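Local atomic coordinates of N-acyl-D-glutamate deacylase (Bordetella bronchiseptica, PDB entry 3GIP), a protein that catalyses the hydrolysis of N-acyl-D-glutamate to D-glutamate and a carboxylate, as a zinc-binding member of the amidohydrolase superfamily. Residues Cys251-Asn256 against Glu297-Ile302; Asp320-Trp325 against Thr330-Arg335. All coordinates share one frame; numbering follows the deposited sequence.

Interaction 1: residues Cys251-Asn256 against Glu297-Ile302; sequences CMMPQN and ETIDDI
M252 and M253 reach across to T298 and I299. The contact joins two loops of an amidohydrolase with a TIM-barrel core. One loop follows barrel strand 243-246. The other links strands 287-290 and 303-307 of a small antiparallel sheet. I299 meets both methionines. Its CG1 arm is fully extended to CD1 (chi2 178°), which carries the methyl toward M252. The M252 CE methyl meets I299 CD1 at 4.3 Å. M253 meets the same arm one carbon nearer the backbone, with M253 CE 4.2 Å from I299 CG1. Y343 of strand 339-343 also packs on M252 and I299, so the methyl contact belongs to a shared apolar cluster. In M253 the chain runs extended through chi2, then bends at SD (chi3 87°). The bend swings M253 CE onto T298, 3.6 Å from T298 CB, but the methyl is modelled too close to the T298 carbonyl O, so its exact place is doubtful. The side chains of M253 and T298 cross at a slant. T298 OG1 is hydrogen-bonded to R295 O in its own loop. M252 probably lies near the active site: its side chain is about 10 Å from the zinc held by C95, H218 and H248, and about 3 Å from a formate, probably from the crystallisation liquor. M253 opens the short 3-10 turn 254-256, and its carbonyl O accepts the N256 N-H at 2.8 Å.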
loop_
_atom_site.group_PDB
_atom_site.type_symbol
_atom_site.label_atom_id
_atom_site.label_comp_id
_atom_site.label_asym_id
_atom_site.label_seq_id
_atom_site.Cartn_x
_atom_site.Cartn_y
_atom_site.Cartn_z
ATOM N N CYS A 251 8.511 -11.866 8.633
ATOM C CA CYS A 251 8.598 -13.051 9.477
ATOM C C CYS A 251 8.503 -12.547 10.917
ATOM O O CYS A 251 9.417 -11.891 11.422
ATOM C CB CYS A 251 9.921 -13.781 9.250
ATOM S SG CYS A 251 10.071 -14.475 7.590
ATOM N N MET A 252 7.382 -12.842 11.567
ATOM C CA MET A 252 7.138 -12.394 12.933
ATOM C C MET A 252 7.555 -13.394 14.004
ATOM O O MET A 252 7.378 -14.603 13.841
ATOM C CB MET A 252 5.656 -12.052 13.101
ATOM C CG MET A 252 5.181 -10.933 12.179
ATOM S SD MET A 252 3.431 -10.552 12.428
ATOM C CE MET A 252 3.519 -9.631 13.979
ATOM N N MET A 253 8.089 -12.855 15.099
ATOM C CA MET A 253 8.571 -13.614 16.257
ATOM C C MET A 253 9.957 -14.213 16.009
ATOM O O MET A 253 10.228 -14.778 14.951
ATOM C CB MET A 253 7.558 -14.690 16.656
ATOM C CG MET A 253 6.203 -14.102 17.049
ATOM S SD MET A 253 5.042 -15.307 17.714
ATOM C CE MET A 253 5.496 -15.288 19.400
ATOM N N PRO A 254 10.855 -14.092 17.000
ATOM C CA PRO A 254 12.233 -14.588 16.941
ATOM C C PRO A 254 12.465 -15.982 16.373
ATOM O O PRO A 254 13.423 -16.193 15.637
ATOM C CB PRO A 254 12.702 -14.470 18.388
ATOM C CG PRO A 254 11.961 -13.273 18.872
ATOM C CD PRO A 254 10.572 -13.517 18.327
ATOM N N GLN A 255 11.601 -16.932 16.713
ATOM C CA GLN A 255 11.776 -18.294 16.223
ATOM C C GLN A 255 11.612 -18.387 14.709
ATOM O O GLN A 255 12.027 -19.367 14.094
ATOM C CB GLN A 255 10.785 -19.254 16.900
ATOM C CG GLN A 255 9.325 -19.005 16.551
ATOM C CD GLN A 255 8.635 -18.075 17.525
ATOM O OE1 GLN A 255 9.273 -17.238 18.165
ATOM N NE2 GLN A 255 7.316 -18.210 17.636
ATOM N N ASN A 256 11.021 -17.359 14.111
ATOM C CA ASN A 256 10.789 -17.348 12.672
ATOM C C ASN A 256 11.713 -16.414 11.903
ATOM O O ASN A 256 11.666 -16.361 10.677
ATOM C CB ASN A 256 9.333 -16.980 12.395
ATOM C CG ASN A 256 8.368 -17.938 13.056
ATOM O OD1 ASN A 256 7.471 -17.530 13.798
ATOM N ND2 ASN A 256 8.553 -19.223 12.795
ATOM N N GLU A 297 0.019 -13.187 25.137
ATOM C CA GLU A 297 1.093 -13.894 25.826
ATOM C C GLU A 297 2.168 -14.442 24.891
ATOM O O GLU A 297 2.982 -15.271 25.302
ATOM C CB GLU A 297 0.522 -15.050 26.653
ATOM C CG GLU A 297 -0.419 -14.648 27.787
ATOM C CD GLU A 297 0.227 -13.731 28.809
ATOM O OE1 GLU A 297 1.467 -13.780 28.970
ATOM O OE2 GLU A 297 -0.509 -12.969 29.468
ATOM N N THR A 298 2.177 -13.997 23.639
ATOM C CA THR A 298 3.183 -14.476 22.694
ATOM C C THR A 298 4.095 -13.358 22.197
ATOM O O THR A 298 5.205 -13.617 21.737
ATOM C CB THR A 298 2.540 -15.177 21.471
ATOM O OG1 THR A 298 1.701 -14.257 20.769
ATOM C CG2 THR A 298 1.712 -16.377 21.918
ATOM N N ILE A 299 3.628 -12.118 22.296
ATOM C CA ILE A 299 4.419 -10.971 21.861
ATOM C C ILE A 299 4.424 -9.914 22.954
ATOM O O ILE A 299 3.367 -9.516 23.443
ATOM C CB ILE A 299 3.843 -10.341 20.565
ATOM C CG1 ILE A 299 3.852 -11.371 19.432
ATOM C CG2 ILE A 299 4.653 -9.107 20.179
ATOM C CD1 ILE A 299 3.264 -10.857 18.121
ATOM N N ASP A 300 5.616 -9.468 23.349
ATOM C CA ASP A 300 5.733 -8.437 24.371
ATOM C C ASP A 300 5.641 -7.052 23.738
ATOM O O ASP A 300 5.763 -6.896 22.520
ATOM C CB ASP A 300 7.060 -8.555 25.131
ATOM C CG ASP A 300 7.081 -9.718 26.108
ATOM O OD1 ASP A 300 5.998 -10.163 26.549
ATOM O OD2 ASP A 300 8.191 -10.174 26.454
ATOM N N ASP A 301 5.419 -6.053 24.582
ATOM C CA ASP A 301 5.311 -4.663 24.156
ATOM C C ASP A 301 4.213 -4.350 23.148
ATOM O O ASP A 301 4.356 -3.444 22.326
ATOM C CB ASP A 301 6.663 -4.154 23.636
ATOM C CG ASP A 301 7.634 -3.832 24.766
ATOM O OD1 ASP A 301 7.243 -3.994 25.936
ATOM O OD2 ASP A 301 8.780 -3.417 24.490
ATOM N N ILE A 302 3.113 -5.095 23.209
ATOM C CA ILE A 302 1.992 -4.807 22.325
ATOM C C ILE A 302 1.567 -3.398 22.741
ATOM O O ILE A 302 1.280 -3.150 23.915
ATOM C CB ILE A 302 0.841 -5.818 22.540
ATOM C CG1 ILE A 302 1.253 -7.179 21.972
ATOM C CG2 ILE A 302 -0.438 -5.321 21.861
ATOM C CD1 ILE A 302 0.283 -8.311 22.310
#

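Interaction 2: residues Asp320-Trp325 against Thr330-Arg335; sequences DIAARW and TTAARR
A322 and A332 mark the closest approach of two successive helices, with CA atoms 5.3 Å apart and short axes crossing at 98°. Helices 318-325 and 329-336 form an orthogonal helix pair, inserted between strands 303-307 and 339-343 of the small antiparallel sheet. The small alanines let the backbones come close, and A322 CB touches A332 CB at 3.9 Å. W325 fills the next position along the interface. Its CG stands beside the backbone N (chi1 -65°), and the six-membered ring reaches over helix 329-336. There W325 CE3 rests 4.0 Å from A332 CB. The carbonyl O of A332 lies at the ring edge, near its plane. W325 CZ3 meets R335 CB at 3.8 Å. One turn back, I321 CG2 lies over one face of the W325 indole, 3.3 Å above its plane and offset toward the rim. L336 packs on both I321 and W325. R335 stays extended from CG to NE and runs alongside the indole, the two side chains pointing opposite ways, so its guanidinium arrives near W325 CB. The guanidinium and ring planes are 20° apart, but the approach is oblique. The backbone end of helix 318-325 is tied to this arginine through one water. That water donates to W325 O at 2.7 Å and accepts from R335 NH1 at 2.9 Å, lying in the guanidinium plane at its edge.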
loop_
_atom_site.group_PDB
_atom_site.type_symbol
_atom_site.label_atom_id
_atom_site.label_comp_id
_atom_site.label_asym_id
_atom_site.label_seq_id
_atom_site.Cartn_x
_atom_site.Cartn_y
_atom_site.Cartn_z
ATOM N N ASP A 320 1.077 -2.853 30.720
ATOM C CA ASP A 320 0.877 -1.779 31.692
ATOM C C ASP A 320 -0.608 -1.605 31.979
ATOM O O ASP A 320 -1.004 -1.363 33.119
ATOM C CB ASP A 320 1.442 -0.448 31.175
ATOM C CG ASP A 320 2.958 -0.424 31.143
ATOM O OD1 ASP A 320 3.593 -1.313 31.750
ATOM O OD2 ASP A 320 3.515 0.503 30.516
ATOM N N ILE A 321 -1.426 -1.720 30.937
ATOM C CA ILE A 321 -2.867 -1.583 31.091
ATOM C C ILE A 321 -3.381 -2.705 31.986
ATOM O O ILE A 321 -4.124 -2.463 32.940
ATOM C CB ILE A 321 -3.573 -1.659 29.726
ATOM C CG1 ILE A 321 -3.136 -0.480 28.856
ATOM C CG2 ILE A 321 -5.089 -1.652 29.924
ATOM C CD1 ILE A 321 -3.553 -0.598 27.393
ATOM N N ALA A 322 -2.973 -3.933 31.682
ATOM C CA ALA A 322 -3.392 -5.094 32.461
ATOM C C ALA A 322 -2.983 -4.967 33.925
ATOM O O ALA A 322 -3.773 -5.239 34.829
ATOM C CB ALA A 322 -2.801 -6.362 31.860
ATOM N N ALA A 323 -1.745 -4.553 34.161
ATOM C CA ALA A 323 -1.256 -4.402 35.526
ATOM C C ALA A 323 -2.076 -3.363 36.284
ATOM O O ALA A 323 -2.396 -3.542 37.459
ATOM C CB ALA A 323 0.214 -3.999 35.509
ATOM N N ARG A 324 -2.416 -2.272 35.608
ATOM C CA ARG A 324 -3.192 -1.210 36.232
ATOM C C ARG A 324 -4.608 -1.665 36.574
ATOM O O ARG A 324 -5.167 -1.261 37.593
ATOM C CB ARG A 324 -3.244 0.015 35.312
ATOM C CG ARG A 324 -3.987 1.198 35.914
ATOM C CD ARG A 324 -3.782 2.472 35.106
ATOM N NE ARG A 324 -4.403 2.425 33.782
ATOM C CZ ARG A 324 -3.730 2.386 32.636
ATOM N NH1 ARG A 324 -2.402 2.378 32.631
ATOM N NH2 ARG A 324 -4.387 2.387 31.484
ATOM N N TRP A 325 -5.183 -2.511 35.726
ATOM C CA TRP A 325 -6.540 -3.004 35.945
ATOM C C TRP A 325 -6.588 -4.214 36.867
ATOM O O TRP A 325 -7.659 -4.603 37.333
ATOM C CB TRP A 325 -7.196 -3.363 34.611
ATOM C CG TRP A 325 -7.416 -2.187 33.705
ATOM C CD1 TRP A 325 -7.300 -0.866 34.030
ATOM C CD2 TRP A 325 -7.832 -2.229 32.336
ATOM N NE1 TRP A 325 -7.620 -0.081 32.947
ATOM C CE2 TRP A 325 -7.951 -0.894 31.893
ATOM C CE3 TRP A 325 -8.118 -3.269 31.439
ATOM C CZ2 TRP A 325 -8.346 -0.568 30.590
ATOM C CZ3 TRP A 325 -8.511 -2.946 30.141
ATOM C CH2 TRP A 325 -8.621 -1.606 29.732
ATOM N N THR A 330 -4.608 -11.030 28.382
ATOM C CA THR A 330 -5.629 -11.493 27.455
ATOM C C THR A 330 -6.968 -10.857 27.815
ATOM O O THR A 330 -7.720 -10.431 26.936
ATOM C CB THR A 330 -5.762 -13.025 27.488
ATOM O OG1 THR A 330 -4.486 -13.617 27.215
ATOM C CG2 THR A 330 -6.755 -13.489 26.434
ATOM N N THR A 331 -7.255 -10.789 29.111
ATOM C CA THR A 331 -8.492 -10.187 29.590
ATOM C C THR A 331 -8.508 -8.701 29.254
ATOM O O THR A 331 -9.520 -8.169 28.807
ATOM C CB THR A 331 -8.633 -10.366 31.113
ATOM O OG1 THR A 331 -8.769 -11.763 31.408
ATOM C CG2 THR A 331 -9.853 -9.618 31.641
ATOM N N ALA A 332 -7.381 -8.032 29.470
ATOM C CA ALA A 332 -7.292 -6.609 29.172
ATOM C C ALA A 332 -7.518 -6.379 27.680
ATOM O O ALA A 332 -8.221 -5.449 27.290
ATOM C CB ALA A 332 -5.926 -6.065 29.587
ATOM N N ALA A 333 -6.921 -7.229 26.848
ATOM C CA ALA A 333 -7.071 -7.099 25.400
ATOM C C ALA A 333 -8.540 -7.221 25.005
ATOM O O ALA A 333 -9.021 -6.499 24.133
ATOM C CB ALA A 333 -6.241 -8.168 24.683
ATOM N N ARG A 334 -9.252 -8.138 25.650
ATOM C CA ARG A 334 -10.664 -8.329 25.354
ATOM C C ARG A 334 -11.490 -7.116 25.778
ATOM O O ARG A 334 -12.452 -6.751 25.103
ATOM C CB ARG A 334 -11.178 -9.593 26.045
ATOM C CG ARG A 334 -10.592 -10.863 25.454
ATOM C CD ARG A 334 -10.924 -12.089 26.287
ATOM N NE ARG A 334 -10.348 -13.298 25.706
ATOM C CZ ARG A 334 -10.206 -14.447 26.359
ATOM N NH1 ARG A 334 -10.596 -14.546 27.624
ATOM N NH2 ARG A 334 -9.674 -15.497 25.748
ATOM N N ARG A 335 -11.111 -6.484 26.886
ATOM C CA ARG A 335 -11.837 -5.312 27.364
ATOM C C ARG A 335 -11.581 -4.098 26.481
ATOM O O ARG A 335 -12.404 -3.185 26.415
ATOM C CB ARG A 335 -11.439 -4.979 28.804
ATOM C CG ARG A 335 -11.834 -6.025 29.829
ATOM C CD ARG A 335 -11.497 -5.537 31.230
ATOM N NE ARG A 335 -11.697 -6.566 32.245
ATOM C CZ ARG A 335 -11.394 -6.406 33.530
ATOM N NH1 ARG A 335 -10.882 -5.257 33.952
ATOM N NH2 ARG A 335 -11.590 -7.395 34.393
HETATM O O HOH W 1 -10.152 -4.153 36.547
#

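In the fold
The chain first makes a small mixed sheet, strands 7-12 to 50-52, then enters the TIM barrel. Residues 251-256 follow barrel strand 243-246. The chain then adds helix 260-272, barrel strand 277-281 and strand 287-290 before residues 297-302 return to close interaction 1. This is a long loop closure, with 40 residues between its segments. Interaction 2 comes later, in the connection between strands 303-307 and 339-343, and is local. The two are in series, neither nested nor crossed. Their centres are 18 Å apart, yet they touch where E297 packs on T330. Together they link the barrel loop near the zinc site to the small antiparallel sheet and, beyond it, to the helix pair.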